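Local coordinates for hypothetical bacterial 6-phosphogluconolactonase (Bacteroides fragilis, PDB 3SCY), which probably hydrolyses 6-phosphogluconolactone to 6-phosphogluconate, using a seven-bladed beta-propeller of the lactonase type, at residues A[275-280]-A[299-304]; A[331-336]-A[342-347]. One frame throughout, in Å; residues are numbered along the deposited sequence. Where two conformers were deposited one is given.

In the fold
The contacts lie in two neighbouring blades of the seven-bladed propeller, with centres about 14 Å apart. Interaction 1 comes first along the chain and stays within one four-stranded blade, joining strand 272-277 to strand 296-303, one of the two at the ends of the blade, which is not adjacent to it. Interaction 2 follows in the next blade and is the outer hairpin of strands 329-335 and 342-350. The blades meet where the side chains of Gln-302 and Thr-304 pack against Phe-333, and where one sodium ion takes Gln-302 OE1 from the first and Leu-342 O from the second. The metal with its four waters therefore bridges two blades near the propeller's rim.

Interaction 1: A[275-280]-A[299-304]; sequences ASNRLK and VGYQLT. With NA (sodium ion), chain E.
Asn-277 and Tyr-301 carry this contact almost alone, spanning two strands of one propeller blade that have another strand, 283-289, between them. The nearest CA atoms of the two segments, those of Asn-277 and Leu-303, are 9.3 Å apart, so side chains must make the connection. Tyr-301 does most of the reaching. Its CG lies anti to the backbone N (chi1 -163°), which sends the ring along the blade until its hydroxyl arrives at the end of strand 272-277. There Asn-277 ND2 donates to Tyr-301 OH over 3.0 Å, with a nearly straight N-H...O angle of 170°. The oxygen sits in the amide plane, amide and ring are only 17° apart, and the nitrogen comes in at the ring edge, 3.4 Å from Tyr-301 CE1. Asn-277 CB also touches the hydroxyl, at 3.5 Å.

Each polar end has further partners. Tyr-301 OH is hydrogen-bonded to Ala-281 O, while Asn-277 ND2 also bonds Ala-253 O and Asn-277 OD1 bonds Ser-261 OG; together these fix the rotation of the buried amide.

Beyond Tyr-301 the same strand turns to the metal. Gln-302 OE1 coordinates the sodium ion at 2.2 Å. The amide is steadied from its other end by Gln-302 NE2, which donates to Leu-303 O at 2.9 Å. Water 1, a ligand of the sodium, donates to Tyr-301 O.

The chemistry implies a division of labour between consecutive residues of an edge strand: Tyr-301 OH accepts a hydrogen bond from an amide inside its blade, whereas Gln-302 offers its carbonyl oxygen to a cation shared with the next blade. With both hydrogens of the Asn-277 amide nitrogen directed to oxygens, the buried group is well satisfied.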
loop_
_atom_site.group_PDB
_atom_site.type_symbol
_atom_site.label_atom_id
_atom_site.label_comp_id
_atom_site.label_asym_id
_atom_site.label_seq_id
_atom_site.Cartn_x
_atom_site.Cartn_y
_atom_site.Cartn_z
ATOM N N ALA A 275 1.313 6.478 -11.003
ATOM C CA ALA A 275 1.240 7.171 -9.729
ATOM C C ALA A 275 -0.022 7.993 -9.685
ATOM O O ALA A 275 -0.333 8.667 -10.670
ATOM C CB ALA A 275 2.473 8.045 -9.523
ATOM N N SER A 276 -0.789 7.912 -8.590
ATOM C CA SER A 276 -2.049 8.635 -8.537
ATOM C C SER A 276 -1.951 9.971 -7.817
ATOM O O SER A 276 -1.068 10.164 -6.978
ATOM C CB SER A 276 -3.150 7.780 -7.914
ATOM O OG SER A 276 -2.955 7.562 -6.516
ATOM N N ASN A 277 -2.880 10.874 -8.164
ATOM C CA ASN A 277 -2.982 12.215 -7.619
ATOM C C ASN A 277 -4.373 12.489 -7.183
ATOM O O ASN A 277 -5.314 12.137 -7.886
ATOM C CB ASN A 277 -2.622 13.244 -8.700
ATOM C CG ASN A 277 -1.190 13.207 -9.155
ATOM O OD1 ASN A 277 -0.254 13.158 -8.352
ATOM N ND2 ASN A 277 -0.989 13.350 -10.473
ATOM N N ARG A 278 -4.524 13.154 -6.041
ATOM C CA ARG A 278 -5.823 13.562 -5.520
ATOM C C ARG A 278 -5.931 15.081 -5.462
ATOM O O ARG A 278 -4.960 15.789 -5.735
ATOM C CB ARG A 278 -6.004 13.007 -4.103
ATOM C CG ARG A 278 -5.965 11.477 -4.044
ATOM C CD ARG A 278 -5.787 10.973 -2.619
ATOM N NE ARG A 278 -4.444 11.233 -2.099
ATOM C CZ ARG A 278 -4.087 11.050 -0.830
ATOM N NH1 ARG A 278 -4.974 10.637 0.062
ATOM N NH2 ARG A 278 -2.838 11.287 -0.446
ATOM N N LEU A 279 -7.114 15.568 -5.044
ATOM C CA LEU A 279 -7.478 16.955 -4.699
ATOM C C LEU A 279 -7.697 17.834 -5.934
ATOM O O LEU A 279 -8.703 18.547 -5.999
ATOM C CB LEU A 279 -6.450 17.581 -3.719
ATOM C CG LEU A 279 -6.125 16.738 -2.436
ATOM C CD1 LEU A 279 -5.195 17.494 -1.507
ATOM C CD2 LEU A 279 -7.397 16.356 -1.664
ATOM N N LYS A 280 -6.774 17.787 -6.903
ATOM C CA LYS A 280 -6.914 18.548 -8.163
ATOM C C LYS A 280 -6.500 17.634 -9.288
ATOM O O LYS A 280 -5.480 16.954 -9.156
ATOM C CB LYS A 280 -6.065 19.830 -8.184
ATOM C CG LYS A 280 -6.549 20.953 -7.281
ATOM C CD LYS A 280 -5.772 22.239 -7.565
ATOM N N VAL A 299 4.516 9.458 -20.095
ATOM C CA VAL A 299 3.927 9.159 -21.400
ATOM C C VAL A 299 2.424 9.499 -21.450
ATOM O O VAL A 299 1.874 9.591 -22.550
ATOM C CB VAL A 299 4.175 7.698 -21.869
ATOM C CG1 VAL A 299 5.665 7.405 -22.051
ATOM C CG2 VAL A 299 3.541 6.683 -20.928
ATOM N N GLY A 300 1.758 9.686 -20.308
ATOM C CA GLY A 300 0.337 10.002 -20.368
ATOM C C GLY A 300 -0.260 10.295 -19.016
ATOM O O GLY A 300 0.446 10.316 -17.997
ATOM N N TYR A 301 -1.572 10.546 -19.022
ATOM C CA TYR A 301 -2.292 10.875 -17.800
ATOM C C TYR A 301 -3.739 10.467 -17.969
ATOM O O TYR A 301 -4.354 10.763 -19.011
ATOM C CB TYR A 301 -2.200 12.399 -17.506
ATOM C CG TYR A 301 -2.577 12.692 -16.071
ATOM C CD1 TYR A 301 -1.634 12.601 -15.055
ATOM C CD2 TYR A 301 -3.882 13.055 -15.728
ATOM C CE1 TYR A 301 -1.981 12.808 -13.721
ATOM C CE2 TYR A 301 -4.232 13.296 -14.399
ATOM C CZ TYR A 301 -3.267 13.208 -13.407
ATOM O OH TYR A 301 -3.571 13.437 -12.089
ATOM N N GLN A 302 -4.289 9.801 -16.955
ATOM C CA GLN A 302 -5.677 9.359 -16.996
ATOM C C GLN A 302 -6.462 9.970 -15.855
ATOM O O GLN A 302 -6.190 9.677 -14.695
ATOM C CB GLN A 302 -5.740 7.823 -16.927
ATOM C CG GLN A 302 -7.182 7.286 -16.805
ATOM C CD GLN A 302 -8.013 7.515 -18.036
ATOM O OE1 GLN A 302 -7.718 6.995 -19.108
ATOM N NE2 GLN A 302 -9.056 8.306 -17.925
ATOM N N LEU A 303 -7.458 10.781 -16.188
ATOM C CA LEU A 303 -8.331 11.357 -15.169
ATOM C C LEU A 303 -9.232 10.279 -14.620
ATOM O O LEU A 303 -9.716 9.433 -15.366
ATOM C CB LEU A 303 -9.152 12.507 -15.751
ATOM C CG LEU A 303 -8.347 13.769 -16.095
ATOM C CD1 LEU A 303 -9.199 14.748 -16.892
ATOM C CD2 LEU A 303 -7.865 14.487 -14.815
ATOM N N THR A 304 -9.450 10.302 -13.311
ATOM C CA THR A 304 -10.280 9.278 -12.690
ATOM C C THR A 304 -11.408 9.912 -11.918
ATOM O O THR A 304 -11.533 11.136 -11.881
ATOM C CB THR A 304 -9.409 8.450 -11.695
ATOM O OG1 THR A 304 -8.886 9.311 -10.688
ATOM C CG2 THR A 304 -8.275 7.675 -12.367
HETATM NA NA NA E . -6.824 7.219 -21.134
HETATM O O HOH W 1 -6.495 9.739 -20.703
HETATM O O HOH W 2 -8.716 7.598 -22.334
HETATM O O HOH W 3 -5.367 7.359 -23.341
HETATM O O HOH W 4 -4.223 7.188 -20.634
#

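Interaction 2: A[331-336]-A[342-347]; sequences QIFERD and LTDIKK. With NA (sodium ion), chain E.
The outer beta hairpin of a propeller blade, formed by strands 329-335 and 342-350, is held by an antiparallel backbone pairing centred on Glu-334 and Thr-343. In this hydrogen-bonded pair Glu-334 N donates to Thr-343 O at 2.7 Å and Thr-343 N returns a bond to Glu-334 O at 2.9 Å. Farther on, Ile-345 N donates to Ile-332 O. Phe-333 with Asp-344 and Arg-335 with Leu-342 form the flanking non-hydrogen-bonded pairs.

The side chains of these flanking pairs share one face of the sheet. The Phe-333 ring meets the opposite strand obliquely, with CE2 3.7 Å from Asp-344 CB, and its CB meets Leu-342 CB. Leu-342 CD2 packs against Arg-335 CG, part of the aliphatic stem of a side chain whose guanidinium is held by Gly-317 O and Tyr-274 OH. Across the sheet from Phe-333, Ile-345 CG2 rests on Glu-334 CB. The other branch of Ile-345 has CG1 between the backbone N and the carbonyl carbon (chi1 71°), which brings CD1 to within 3.5 Å of Ile-332 CG2.

Where the regular pairing ends, Asp-344 takes over. Its OD1 accepts from Lys-346 N, met from above the carboxylate plane, closing an Asx turn. Water 6 accepts from Ile-332 N and Lys-347 N and could donate to Asp-344 OD1, though other acceptors compete for its protons. Water 5 links Asp-344 OD2 to Gln-331 NE2, an amide held from its other end by Gly-305 N, which donates to Gln-331 OE1. These donors probably ease the carboxylate's charge, although Asp-344 OD1 also sits 3.4 Å from another acceptor, Ile-332 O. At the other end of the hairpin, Leu-342 O coordinates the sodium ion at 2.4 Å. Metal-bound water 4 accepts from Leu-342 N.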
loop_
_atom_site.group_PDB
_atom_site.type_symbol
_atom_site.label_atom_id
_atom_site.label_comp_id
_atom_site.label_asym_id
_atom_site.label_seq_id
_atom_site.Cartn_x
_atom_site.Cartn_y
_atom_site.Cartn_z
ATOM N N GLN A 331 -13.092 2.201 -10.308
ATOM C CA GLN A 331 -13.106 2.338 -11.765
ATOM C C GLN A 331 -12.178 1.327 -12.391
ATOM O O GLN A 331 -11.062 1.115 -11.880
ATOM C CB GLN A 331 -12.648 3.722 -12.146
ATOM C CG GLN A 331 -13.689 4.789 -12.133
ATOM C CD GLN A 331 -13.034 6.021 -12.702
ATOM O OE1 GLN A 331 -12.011 6.475 -12.202
ATOM N NE2 GLN A 331 -13.550 6.526 -13.803
ATOM N N ILE A 332 -12.597 0.732 -13.519
ATOM C CA ILE A 332 -11.800 -0.295 -14.166
ATOM C C ILE A 332 -11.233 0.231 -15.485
ATOM O O ILE A 332 -12.007 0.615 -16.370
ATOM C CB ILE A 332 -12.629 -1.600 -14.408
ATOM C CG1 ILE A 332 -13.604 -1.960 -13.246
ATOM C CG2 ILE A 332 -11.739 -2.773 -14.840
ATOM C CD1 ILE A 332 -12.944 -2.193 -11.848
ATOM N N PHE A 333 -9.897 0.226 -15.623
ATOM C CA PHE A 333 -9.222 0.663 -16.844
ATOM C C PHE A 333 -8.492 -0.471 -17.516
ATOM O O PHE A 333 -7.819 -1.262 -16.863
ATOM C CB PHE A 333 -8.215 1.804 -16.579
ATOM C CG PHE A 333 -8.841 3.061 -16.039
ATOM C CD1 PHE A 333 -8.995 3.244 -14.662
ATOM C CD2 PHE A 333 -9.252 4.077 -16.895
ATOM C CE1 PHE A 333 -9.618 4.391 -14.165
ATOM C CE2 PHE A 333 -9.887 5.212 -16.397
ATOM C CZ PHE A 333 -10.026 5.386 -15.036
ATOM N N GLU A 334 -8.642 -0.579 -18.825
ATOM C CA GLU A 334 -7.877 -1.548 -19.583
ATOM C C GLU A 334 -6.540 -0.905 -19.944
ATOM O O GLU A 334 -6.520 0.267 -20.322
ATOM C CB GLU A 334 -8.655 -2.004 -20.832
ATOM C CG GLU A 334 -7.930 -3.107 -21.583
ATOM C CD GLU A 334 -8.672 -3.795 -22.709
ATOM O OE1 GLU A 334 -9.885 -3.533 -22.882
ATOM O OE2 GLU A 334 -8.040 -4.632 -23.395
ATOM N N ARG A 335 -5.443 -1.649 -19.801
ATOM C CA ARG A 335 -4.087 -1.224 -20.127
ATOM C C ARG A 335 -3.683 -1.643 -21.504
ATOM O O ARG A 335 -3.841 -2.808 -21.875
ATOM C CB ARG A 335 -3.067 -1.852 -19.176
ATOM C CG ARG A 335 -3.066 -1.314 -17.774
ATOM C CD ARG A 335 -1.830 -1.772 -16.996
ATOM N NE ARG A 335 -0.572 -1.236 -17.513
ATOM C CZ ARG A 335 0.338 -1.926 -18.194
ATOM N NH1 ARG A 335 0.184 -3.231 -18.390
ATOM N NH2 ARG A 335 1.419 -1.321 -18.668
ATOM N N ASP A 336 -3.077 -0.725 -22.242
ATOM C CA ASP A 336 -2.470 -1.090 -23.506
ATOM C C ASP A 336 -1.052 -1.425 -23.130
ATOM O O ASP A 336 -0.326 -0.550 -22.649
ATOM C CB ASP A 336 -2.583 0.055 -24.528
ATOM C CG ASP A 336 -1.995 -0.290 -25.888
ATOM O OD1 ASP A 336 -0.974 -1.012 -25.931
ATOM O OD2 ASP A 336 -2.497 0.231 -26.895
ATOM N N LEU A 342 -4.357 3.992 -20.781
ATOM C CA LEU A 342 -5.527 3.426 -20.118
ATOM C C LEU A 342 -6.831 3.779 -20.811
ATOM O O LEU A 342 -6.955 4.873 -21.378
ATOM C CB LEU A 342 -5.572 3.950 -18.670
ATOM C CG LEU A 342 -4.333 3.696 -17.831
ATOM C CD1 LEU A 342 -4.488 4.282 -16.428
ATOM C CD2 LEU A 342 -4.028 2.181 -17.726
ATOM N N THR A 343 -7.822 2.852 -20.736
ATOM C CA THR A 343 -9.170 3.010 -21.295
ATOM C C THR A 343 -10.202 2.586 -20.265
ATOM O O THR A 343 -10.191 1.430 -19.844
ATOM C CB THR A 343 -9.339 2.186 -22.589
ATOM O OG1 THR A 343 -8.314 2.526 -23.517
ATOM C CG2 THR A 343 -10.718 2.381 -23.238
ATOM N N ASP A 344 -11.100 3.495 -19.870
ATOM C CA ASP A 344 -12.189 3.169 -18.949
ATOM C C ASP A 344 -13.150 2.227 -19.677
ATOM O O ASP A 344 -13.684 2.574 -20.747
ATOM C CB ASP A 344 -12.897 4.443 -18.455
ATOM C CG ASP A 344 -13.917 4.244 -17.348
ATOM O OD1 ASP A 344 -14.241 3.065 -17.026
ATOM O OD2 ASP A 344 -14.406 5.249 -16.818
ATOM N N ILE A 345 -13.346 1.022 -19.109
ATOM C CA ILE A 345 -14.208 0.003 -19.716
ATOM C C ILE A 345 -15.649 0.147 -19.218
ATOM O O ILE A 345 -16.523 -0.592 -19.684
ATOM C CB ILE A 345 -13.665 -1.435 -19.515
ATOM C CG1 ILE A 345 -13.788 -1.911 -18.042
ATOM C CG2 ILE A 345 -12.260 -1.611 -20.091
ATOM C CD1 ILE A 345 -13.441 -3.431 -17.855
ATOM N N LYS A 346 -15.902 1.122 -18.322
ATOM C CA LYS A 346 -17.236 1.471 -17.788
ATOM C C LYS A 346 -17.920 0.249 -17.116
ATOM O O LYS A 346 -19.050 -0.134 -17.454
ATOM C CB LYS A 346 -18.150 2.098 -18.892
ATOM C CG LYS A 346 -17.544 3.284 -19.663
ATOM C CD LYS A 346 -17.114 4.464 -18.792
ATOM C CE LYS A 346 -18.172 5.515 -18.591
ATOM N NZ LYS A 346 -17.647 6.655 -17.790
ATOM N N LYS A 347 -17.195 -0.358 -16.172
ATOM C CA LYS A 347 -17.645 -1.509 -15.381
ATOM C C LYS A 347 -17.406 -1.190 -13.903
ATOM O O LYS A 347 -16.935 -2.038 -13.132
ATOM C CB LYS A 347 -16.940 -2.810 -15.823
ATOM C CG LYS A 347 -17.292 -3.250 -17.250
ATOM C CD LYS A 347 -16.926 -4.703 -17.520
ATOM C CE LYS A 347 -16.945 -5.041 -18.995
ATOM N NZ LYS A 347 -18.317 -4.996 -19.568
HETATM NA NA NA E . -6.824 7.219 -21.134
HETATM O O HOH W 5 -16.112 5.177 -14.742
HETATM O O HOH W 6 -14.992 1.404 -15.017
HETATM O O HOH W 7 -5.990 1.247 -23.155
HETATM O O HOH W 4 -4.223 7.188 -20.634
HETATM O O HOH W 2 -8.716 7.598 -22.334
HETATM O O HOH W 1 -6.495 9.739 -20.703
HETATM O O HOH W 3 -5.367 7.359 -23.341
#